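Local structure of thioredoxin Reductase (Burkholderia cenocepacia, 4F82) at residues Ile83-Cys88 and Lys109-Ala114. The protein probably reduces hydrogen peroxide and organic hydroperoxides to water and alcohols as a thiol-dependent peroxidase of the Prx5 subfamily of peroxiredoxins. Residues are numbered along the deposited sequence; the frame is centred on the assembly and turned at random.
Sequences IDEIWC and KVRMMA
E85 OE2 takes two donors: R111 NH1, in a salt bridge of 2.9 Å, and W87 NE1, in a nearly straight hydrogen bond (172°). The indole N-H uses the anti lone pair, whereas the guanidinium comes from the syn side, somewhat out of the carboxylate plane. K48 NZ pairs with E85 OE1, while Q44 OE1 takes R111 NH1 and E23 OE1 pairs with R111 NH2. W87 and R111 run side by side, ring and guanidinium planes 79° apart. M113 folds back over the indole: its chain bends at chi2 and chi3, setting CE 4.0 Å above the centroid of the six-membered ring in a CH-pi contact, with CG against W87 CB. Strands 85-90 and 111-114 are parallel neighbours, joined through helix 94-103 as a beta-alpha-beta unit of the thioredoxin-like fold. Their ladder runs from R111 N to I86 O (2.8 Å), from C88 N to R111 O (2.8 Å) and from M113 N to C88 O (2.9 Å). Ahead of it, a water accepts from I86 N and reaches K109 O weakly. On the sheet face opposite W87 and R111, C88 CB lies 3.8 Å from V110 CG1 and 3.9 Å from M112 SD. W100 of helix 94-103 touches the side chains of C88 and M112, and the C88 side chain is about 7 Å from that of C63, the predicted peroxidatic cysteine.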
loop_
_atom_site.group_PDB
_atom_site.type_symbol
_atom_site.label_atom_id
_atom_site.label_comp_id
_atom_site.label_asym_id
_atom_site.label_seq_id
_atom_site.Cartn_x
_atom_site.Cartn_y
_atom_site.Cartn_z
ATOM N N ILE A 83 -2.504 28.181 9.167
ATOM C CA ILE A 83 -1.918 27.048 8.448
ATOM C C ILE A 83 -2.379 27.059 6.999
ATOM O O ILE A 83 -3.589 27.109 6.727
ATOM C CB ILE A 83 -2.308 25.664 9.108
ATOM C CG1 ILE A 83 -1.799 25.602 10.569
ATOM C CG2 ILE A 83 -1.855 24.459 8.220
ATOM C CD1 ILE A 83 -0.246 25.644 10.731
ATOM N N ASP A 84 -1.430 26.975 6.068
ATOM C CA ASP A 84 -1.742 27.056 4.639
ATOM C C ASP A 84 -2.184 25.733 4.072
ATOM O O ASP A 84 -3.140 25.690 3.266
ATOM C CB ASP A 84 -0.514 27.523 3.867
ATOM C CG ASP A 84 -0.183 28.963 4.153
ATOM O OD1 ASP A 84 -1.119 29.783 4.085
ATOM O OD2 ASP A 84 1.005 29.273 4.445
ATOM N N GLU A 85 -1.478 24.677 4.472
ATOM C CA GLU A 85 -1.801 23.303 4.048
ATOM C C GLU A 85 -1.692 22.266 5.147
ATOM O O GLU A 85 -0.840 22.366 6.055
ATOM C CB GLU A 85 -0.930 22.857 2.869
ATOM C CG GLU A 85 -1.089 23.781 1.655
ATOM C CD GLU A 85 -0.244 23.366 0.468
ATOM O OE1 GLU A 85 -0.228 24.122 -0.528
ATOM O OE2 GLU A 85 0.420 22.299 0.517
ATOM N N ILE A 86 -2.537 21.246 5.036
ATOM C CA ILE A 86 -2.427 20.077 5.920
ATOM C C ILE A 86 -2.125 18.855 5.058
ATOM O O ILE A 86 -2.894 18.523 4.159
ATOM C CB ILE A 86 -3.726 19.816 6.687
ATOM C CG1 ILE A 86 -4.101 20.992 7.595
ATOM C CG2 ILE A 86 -3.579 18.587 7.562
ATOM C CD1 ILE A 86 -5.647 21.028 7.945
ATOM N N TRP A 87 -0.995 18.200 5.296
ATOM C CA TRP A 87 -0.677 16.985 4.547
ATOM C C TRP A 87 -0.794 15.736 5.409
ATOM O O TRP A 87 -0.416 15.727 6.573
ATOM C CB TRP A 87 0.765 17.021 4.076
ATOM C CG TRP A 87 1.184 18.169 3.202
ATOM C CD1 TRP A 87 0.454 19.258 2.775
ATOM C CD2 TRP A 87 2.496 18.329 2.704
ATOM N NE1 TRP A 87 1.262 20.089 1.990
ATOM C CE2 TRP A 87 2.528 19.540 1.954
ATOM C CE3 TRP A 87 3.668 17.547 2.815
ATOM C CZ2 TRP A 87 3.682 19.971 1.281
ATOM C CZ3 TRP A 87 4.824 17.989 2.159
ATOM C CH2 TRP A 87 4.815 19.193 1.399
ATOM N N CYS A 88 -1.325 14.679 4.836
ATOM C CA CYS A 88 -1.204 13.352 5.453
ATOM C C CYS A 88 -0.103 12.586 4.712
ATOM O O CYS A 88 -0.218 12.315 3.510
ATOM C CB CYS A 88 -2.518 12.594 5.367
ATOM S SG CYS A 88 -2.378 10.860 5.940
ATOM N N LYS A 109 -9.041 19.762 1.909
ATOM C CA LYS A 109 -8.784 19.917 3.347
ATOM C C LYS A 109 -7.475 19.298 3.777
ATOM O O LYS A 109 -6.731 19.880 4.547
ATOM C CB LYS A 109 -9.951 19.376 4.194
ATOM C CG LYS A 109 -11.309 19.971 3.781
ATOM C CD LYS A 109 -12.268 20.071 4.957
ATOM C CE LYS A 109 -13.626 20.654 4.532
ATOM N NZ LYS A 109 -14.305 19.786 3.515
ATOM N N VAL A 110 -7.185 18.105 3.293
ATOM C CA VAL A 110 -5.952 17.444 3.667
ATOM C C VAL A 110 -5.413 16.882 2.363
ATOM O O VAL A 110 -6.155 16.170 1.656
ATOM C CB VAL A 110 -6.230 16.290 4.658
ATOM C CG1 VAL A 110 -4.932 15.541 4.959
ATOM C CG2 VAL A 110 -6.874 16.843 5.933
ATOM N N ARG A 111 -4.167 17.236 2.012
ATOM C CA ARG A 111 -3.479 16.670 0.851
ATOM C C ARG A 111 -2.977 15.279 1.250
ATOM O O ARG A 111 -2.330 15.119 2.312
ATOM C CB ARG A 111 -2.307 17.532 0.464
ATOM C CG ARG A 111 -2.696 18.930 -0.018
ATOM C CD ARG A 111 -1.479 19.713 -0.472
ATOM N NE ARG A 111 -0.929 19.136 -1.698
ATOM C CZ ARG A 111 0.243 19.481 -2.230
ATOM N NH1 ARG A 111 0.988 20.418 -1.645
ATOM N NH2 ARG A 111 0.667 18.914 -3.362
ATOM N N MET A 112 -3.299 14.277 0.435
ATOM C CA MET A 112 -2.871 12.892 0.673
ATOM C C MET A 112 -1.563 12.636 -0.078
ATOM O O MET A 112 -1.555 12.389 -1.295
ATOM C CB MET A 112 -3.970 11.923 0.236
ATOM C CG MET A 112 -5.325 12.250 0.912
ATOM S SD MET A 112 -5.320 12.220 2.750
ATOM C CE MET A 112 -5.229 10.441 3.100
ATOM N N MET A 113 -0.466 12.740 0.669
ATOM C CA MET A 113 0.886 12.747 0.121
ATOM C C MET A 113 1.550 11.365 0.266
ATOM O O MET A 113 1.958 10.930 1.361
ATOM C CB MET A 113 1.706 13.864 0.773
ATOM C CG MET A 113 1.053 15.278 0.673
ATOM S SD MET A 113 1.019 15.804 -1.036
ATOM C CE MET A 113 2.646 16.511 -1.139
ATOM N N ALA A 114 1.641 10.676 -0.872
ATOM C CA ALA A 114 2.177 9.319 -0.944
ATOM C C ALA A 114 3.697 9.325 -0.805
ATOM O O ALA A 114 4.392 9.962 -1.589
ATOM C CB ALA A 114 1.803 8.724 -2.307
HETATM O O HOH W 1 -4.335 21.432 2.692
#